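Local atomic coordinates of leucyl-tRNA synthetase (Giardia intestinalis, PDB entry 3PZ6), a protein that probably attaches leucine to its cognate tRNA using ATP, the piece described here being its CP1 editing domain, which probably deacylates mischarged tRNA. Residues S162-T174 and Y212-L226. The protein carries 2 engineered substitutions. Numbering follows the deposited sequence.
Sequences SPYEQIFVLPLET and YGVDVGLMLEPYSPL
Phe-168 and Met-219 both set CG anti to the carbonyl carbon (chi1 -73° and -56°), and the extended methionine chain leads from above the phenylalanine ring centre out past its CD1-CE1 side. Met-219 CG sits almost over the ring centre, 3.5 Å from the centroid of Phe-168, a CH-pi contact, while SD follows obliquely in a Met-aromatic contact. Beside this pair a water bridges the backbones, accepting from Phe-168 N at 2.9 Å and donating to Met-219 O. Tyr-223, closing the type I turn 220-223, turns its CD1 edge to the face of Tyr-164, offset toward the rim, in a T-shaped pair, planes 74° apart. Tyr-164 OH donates in the carbonyl plane to a lone pair of Ser-224 O (2.8 Å), fixing the ring's far end, and Leu-226 CD2 packs 3.6 Å from Tyr-164 CE2. At the other end Pro-171 CB lies over the Tyr-212 ring, whose OH donates to the anti lone pair of Glu-173 OE1 at 2.7 Å. Leu-220 reaches Ile-201 of helix 192-202. In this CP1 editing domain of a class I synthetase, a short helix and the turn after it thus lie against strand 167-171 and the loop leading into it.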
loop_
_atom_site.group_PDB
_atom_site.type_symbol
_atom_site.label_atom_id
_atom_site.label_comp_id
_atom_site.label_asym_id
_atom_site.label_seq_id
_atom_site.Cartn_x
_atom_site.Cartn_y
_atom_site.Cartn_z
ATOM N N SER A 162 -8.599 -4.881 -1.733
ATOM C CA SER A 162 -8.096 -6.016 -0.959
ATOM C C SER A 162 -9.193 -6.610 -0.055
ATOM O O SER A 162 -9.985 -5.866 0.538
ATOM C CB SER A 162 -6.903 -5.574 -0.117
ATOM O OG SER A 162 -6.330 -6.662 0.582
ATOM N N PRO A 163 -9.270 -7.950 0.021
ATOM C CA PRO A 163 -10.161 -8.607 0.978
ATOM C C PRO A 163 -9.668 -8.487 2.418
ATOM O O PRO A 163 -10.411 -8.791 3.347
ATOM C CB PRO A 163 -10.128 -10.078 0.541
ATOM C CG PRO A 163 -8.879 -10.214 -0.238
ATOM C CD PRO A 163 -8.696 -8.913 -0.934
ATOM N N TYR A 164 -8.422 -8.065 2.603
ATOM C CA TYR A 164 -7.889 -7.862 3.944
ATOM C C TYR A 164 -8.480 -6.600 4.570
ATOM O O TYR A 164 -8.495 -5.542 3.944
ATOM C CB TYR A 164 -6.361 -7.792 3.908
ATOM C CG TYR A 164 -5.696 -9.116 3.592
ATOM C CD1 TYR A 164 -5.939 -10.246 4.378
ATOM C CD2 TYR A 164 -4.816 -9.237 2.518
ATOM C CE1 TYR A 164 -5.327 -11.463 4.100
ATOM C CE2 TYR A 164 -4.195 -10.449 2.234
ATOM C CZ TYR A 164 -4.458 -11.562 3.025
ATOM O OH TYR A 164 -3.846 -12.775 2.753
ATOM N N GLU A 165 -8.983 -6.721 5.794
ATOM C CA GLU A 165 -9.668 -5.607 6.458
ATOM C C GLU A 165 -8.696 -4.490 6.857
ATOM O O GLU A 165 -9.089 -3.323 6.993
ATOM C CB GLU A 165 -10.513 -6.100 7.643
ATOM C CG GLU A 165 -9.758 -6.709 8.835
ATOM C CD GLU A 165 -9.111 -8.086 8.574
ATOM O OE1 GLU A 165 -8.632 -8.702 9.555
ATOM O OE2 GLU A 165 -9.060 -8.558 7.412
ATOM N N GLN A 166 -7.428 -4.860 7.031
ATOM C CA GLN A 166 -6.339 -3.906 7.195
ATOM C C GLN A 166 -5.024 -4.554 6.793
ATOM O O GLN A 166 -4.926 -5.769 6.733
ATOM C CB GLN A 166 -6.254 -3.391 8.636
ATOM C CG GLN A 166 -5.745 -4.394 9.673
ATOM C CD GLN A 166 -6.864 -5.220 10.258
ATOM O OE1 GLN A 166 -7.899 -4.682 10.658
ATOM N NE2 GLN A 166 -6.672 -6.531 10.307
ATOM N N ILE A 167 -4.019 -3.733 6.516
ATOM C CA ILE A 167 -2.661 -4.222 6.266
ATOM C C ILE A 167 -1.652 -3.319 6.964
ATOM O O ILE A 167 -2.002 -2.235 7.411
ATOM C CB ILE A 167 -2.340 -4.346 4.750
ATOM C CG1 ILE A 167 -2.583 -3.020 4.023
ATOM C CG2 ILE A 167 -3.138 -5.489 4.119
ATOM C CD1 ILE A 167 -2.268 -3.060 2.524
ATOM N N PHE A 168 -0.404 -3.763 7.047
ATOM C CA PHE A 168 0.629 -3.003 7.729
ATOM C C PHE A 168 1.598 -2.295 6.781
ATOM O O PHE A 168 1.923 -2.797 5.712
ATOM C CB PHE A 168 1.400 -3.907 8.688
ATOM C CG PHE A 168 0.631 -4.275 9.915
ATOM C CD1 PHE A 168 0.806 -3.560 11.094
ATOM C CD2 PHE A 168 -0.275 -5.331 9.900
ATOM C CE1 PHE A 168 0.093 -3.896 12.242
ATOM C CE2 PHE A 168 -0.998 -5.663 11.040
ATOM C CZ PHE A 168 -0.811 -4.951 12.213
ATOM N N VAL A 169 2.050 -1.119 7.194
ATOM C CA VAL A 169 3.077 -0.383 6.484
ATOM C C VAL A 169 4.423 -0.996 6.858
ATOM O O VAL A 169 4.787 -1.022 8.028
ATOM C CB VAL A 169 3.076 1.111 6.900
ATOM C CG1 VAL A 169 4.229 1.853 6.244
ATOM C CG2 VAL A 169 1.747 1.769 6.574
ATOM N N LEU A 170 5.161 -1.474 5.865
ATOM C CA LEU A 170 6.378 -2.221 6.130
ATOM C C LEU A 170 7.623 -1.572 5.498
ATOM O O LEU A 170 7.497 -0.720 4.607
ATOM C CB LEU A 170 6.208 -3.669 5.670
ATOM C CG LEU A 170 5.093 -4.504 6.305
ATOM C CD1 LEU A 170 5.244 -5.945 5.845
ATOM C CD2 LEU A 170 5.111 -4.431 7.835
ATOM N N PRO A 171 8.823 -1.965 5.969
ATOM C CA PRO A 171 10.062 -1.347 5.531
ATOM C C PRO A 171 10.612 -1.888 4.210
ATOM O O PRO A 171 10.823 -3.096 4.061
ATOM C CB PRO A 171 11.029 -1.659 6.686
ATOM C CG PRO A 171 10.537 -2.910 7.250
ATOM C CD PRO A 171 9.053 -2.927 7.060
ATOM N N LEU A 172 10.824 -0.986 3.255
ATOM C CA LEU A 172 11.568 -1.310 2.046
ATOM C C LEU A 172 12.753 -0.359 1.908
ATOM O O LEU A 172 12.582 0.821 1.636
ATOM C CB LEU A 172 10.670 -1.275 0.810
ATOM C CG LEU A 172 11.279 -1.829 -0.495
ATOM C CD1 LEU A 172 11.645 -3.317 -0.383
ATOM C CD2 LEU A 172 10.344 -1.592 -1.667
ATOM N N GLU A 173 13.952 -0.891 2.101
ATOM C CA GLU A 173 15.175 -0.087 2.169
ATOM C C GLU A 173 15.647 0.494 0.835
ATOM O O GLU A 173 16.519 1.365 0.815
ATOM C CB GLU A 173 16.309 -0.899 2.797
ATOM C CG GLU A 173 16.104 -1.197 4.265
ATOM C CD GLU A 173 17.076 -2.242 4.797
ATOM O OE1 GLU A 173 17.422 -2.165 6.000
ATOM O OE2 GLU A 173 17.493 -3.141 4.023
ATOM N N THR A 174 15.064 0.019 -0.264
ATOM C CA THR A 174 15.486 0.424 -1.606
ATOM C C THR A 174 14.551 1.445 -2.267
ATOM O O THR A 174 14.724 1.773 -3.441
ATOM C CB THR A 174 15.642 -0.800 -2.541
ATOM O OG1 THR A 174 14.370 -1.435 -2.721
ATOM C CG2 THR A 174 16.638 -1.805 -1.965
ATOM N N TYR A 212 13.595 -3.657 12.763
ATOM C CA TYR A 212 12.525 -2.672 12.588
ATOM C C TYR A 212 11.342 -2.896 13.535
ATOM O O TYR A 212 10.325 -2.206 13.433
ATOM C CB TYR A 212 12.042 -2.650 11.129
ATOM C CG TYR A 212 13.060 -2.098 10.160
ATOM C CD1 TYR A 212 13.476 -0.770 10.252
ATOM C CD2 TYR A 212 13.604 -2.896 9.153
ATOM C CE1 TYR A 212 14.398 -0.241 9.376
ATOM C CE2 TYR A 212 14.541 -2.382 8.262
ATOM C CZ TYR A 212 14.933 -1.046 8.377
ATOM O OH TYR A 212 15.868 -0.495 7.519
ATOM N N GLY A 213 11.476 -3.866 14.440
ATOM C CA GLY A 213 10.485 -4.095 15.490
ATOM C C GLY A 213 9.207 -4.755 15.016
ATOM O O GLY A 213 8.139 -4.546 15.603
ATOM N N VAL A 214 9.320 -5.555 13.959
ATOM C CA VAL A 214 8.164 -6.170 13.322
ATOM C C VAL A 214 7.685 -7.327 14.163
ATOM O O VAL A 214 8.456 -8.236 14.467
ATOM C CB VAL A 214 8.486 -6.687 11.876
ATOM C CG1 VAL A 214 7.261 -7.323 11.235
ATOM C CG2 VAL A 214 8.998 -5.566 10.997
ATOM N N ASP A 215 6.413 -7.284 14.547
ATOM C CA ASP A 215 5.730 -8.462 15.063
ATOM C C ASP A 215 5.279 -9.284 13.846
ATOM O O ASP A 215 4.261 -8.968 13.208
ATOM C CB ASP A 215 4.534 -8.056 15.940
ATOM C CG ASP A 215 3.851 -9.252 16.618
ATOM O OD1 ASP A 215 3.728 -10.343 16.000
ATOM O OD2 ASP A 215 3.422 -9.099 17.784
ATOM N N VAL A 216 6.039 -10.331 13.528
ATOM C CA VAL A 216 5.798 -11.098 12.300
ATOM C C VAL A 216 4.441 -11.805 12.302
ATOM O O VAL A 216 3.702 -11.716 11.318
ATOM C CB VAL A 216 6.975 -12.065 11.970
ATOM C CG1 VAL A 216 6.680 -12.907 10.726
ATOM C CG2 VAL A 216 8.260 -11.272 11.755
ATOM N N GLY A 217 4.105 -12.461 13.415
ATOM C CA GLY A 217 2.847 -13.206 13.552
ATOM C C GLY A 217 1.569 -12.386 13.450
ATOM O O GLY A 217 0.506 -12.917 13.139
ATOM N N LEU A 218 1.674 -11.090 13.716
ATOM C CA LEU A 218 0.539 -10.171 13.633
ATOM C C LEU A 218 0.532 -9.387 12.322
ATOM O O LEU A 218 -0.525 -9.055 11.810
ATOM C CB LEU A 218 0.569 -9.196 14.816
ATOM C CG LEU A 218 -0.489 -8.086 14.919
ATOM C CD1 LEU A 218 -1.852 -8.644 15.340
ATOM C CD2 LEU A 218 -0.044 -6.957 15.869
ATOM N N MET A 219 1.713 -9.106 11.775
ATOM C CA MET A 219 1.833 -8.173 10.665
ATOM C C MET A 219 2.057 -8.796 9.279
ATOM O O MET A 219 1.892 -8.119 8.270
ATOM C CB MET A 219 2.908 -7.122 10.976
ATOM C CG MET A 219 2.667 -6.349 12.269
ATOM S SD MET A 219 3.993 -5.187 12.623
ATOM C CE MET A 219 3.452 -4.438 14.171
ATOM N N LEU A 220 2.403 -10.079 9.230
ATOM C CA LEU A 220 2.705 -10.755 7.959
ATOM C C LEU A 220 2.035 -12.107 7.769
ATOM O O LEU A 220 1.464 -12.364 6.711
ATOM C CB LEU A 220 4.214 -10.921 7.765
ATOM C CG LEU A 220 4.993 -9.733 7.228
ATOM C CD1 LEU A 220 6.243 -10.256 6.599
ATOM C CD2 LEU A 220 4.174 -9.019 6.176
ATOM N N GLU A 221 2.124 -12.968 8.779
ATOM C CA GLU A 221 1.530 -14.311 8.740
ATOM C C GLU A 221 0.039 -14.375 8.369
ATOM O O GLU A 221 -0.362 -15.286 7.649
ATOM C CB GLU A 221 1.789 -15.053 10.051
ATOM C CG GLU A 221 3.213 -15.608 10.153
ATOM C CD GLU A 221 3.546 -16.208 11.516
ATOM O OE1 GLU A 221 2.607 -16.508 12.304
ATOM O OE2 GLU A 221 4.760 -16.381 11.791
ATOM N N PRO A 222 -0.785 -13.416 8.850
ATOM C CA PRO A 222 -2.183 -13.447 8.403
ATOM C C PRO A 222 -2.414 -12.870 7.000
ATOM O O PRO A 222 -3.534 -12.932 6.495
ATOM C CB PRO A 222 -2.913 -12.586 9.449
ATOM C CG PRO A 222 -1.889 -12.196 10.468
ATOM C CD PRO A 222 -0.563 -12.342 9.834
ATOM N N TYR A 223 -1.380 -12.313 6.376
ATOM C CA TYR A 223 -1.528 -11.694 5.056
ATOM C C TYR A 223 -0.676 -12.405 4.017
ATOM O O TYR A 223 0.310 -11.867 3.509
ATOM C CB TYR A 223 -1.199 -10.200 5.122
ATOM C CG TYR A 223 -1.799 -9.530 6.331
ATOM C CD1 TYR A 223 -3.113 -9.064 6.310
ATOM C CD2 TYR A 223 -1.061 -9.389 7.511
ATOM C CE1 TYR A 223 -3.670 -8.469 7.428
ATOM C CE2 TYR A 223 -1.613 -8.799 8.633
ATOM C CZ TYR A 223 -2.916 -8.340 8.587
ATOM O OH TYR A 223 -3.471 -7.752 9.700
ATOM N N SER A 224 -1.051 -13.634 3.706
ATOM C CA SER A 224 -0.323 -14.411 2.720
ATOM C C SER A 224 -0.648 -13.908 1.314
ATOM O O SER A 224 -1.734 -13.362 1.087
ATOM C CB SER A 224 -0.713 -15.876 2.834
ATOM O OG SER A 224 -2.063 -16.035 2.427
ATOM N N PRO A 225 0.285 -14.107 0.361
ATOM C CA PRO A 225 0.044 -13.742 -1.037
ATOM C C PRO A 225 -1.261 -14.336 -1.550
ATOM O O PRO A 225 -1.668 -15.409 -1.105
ATOM C CB PRO A 225 1.225 -14.370 -1.764
ATOM C CG PRO A 225 2.311 -14.389 -0.751
ATOM C CD PRO A 225 1.633 -14.672 0.558
ATOM N N LEU A 226 -1.916 -13.633 -2.464
ATOM C CA LEU A 226 -3.219 -14.051 -2.964
ATOM C C LEU A 226 -3.184 -14.477 -4.433
ATOM O O LEU A 226 -2.524 -13.824 -5.239
ATOM C CB LEU A 226 -4.224 -12.911 -2.778
ATOM C CG LEU A 226 -5.087 -12.830 -1.510
ATOM C CD1 LEU A 226 -4.593 -13.681 -0.343
ATOM C CD2 LEU A 226 -5.261 -11.377 -1.097
HETATM O O HOH W 1 0.608 -6.410 6.386
#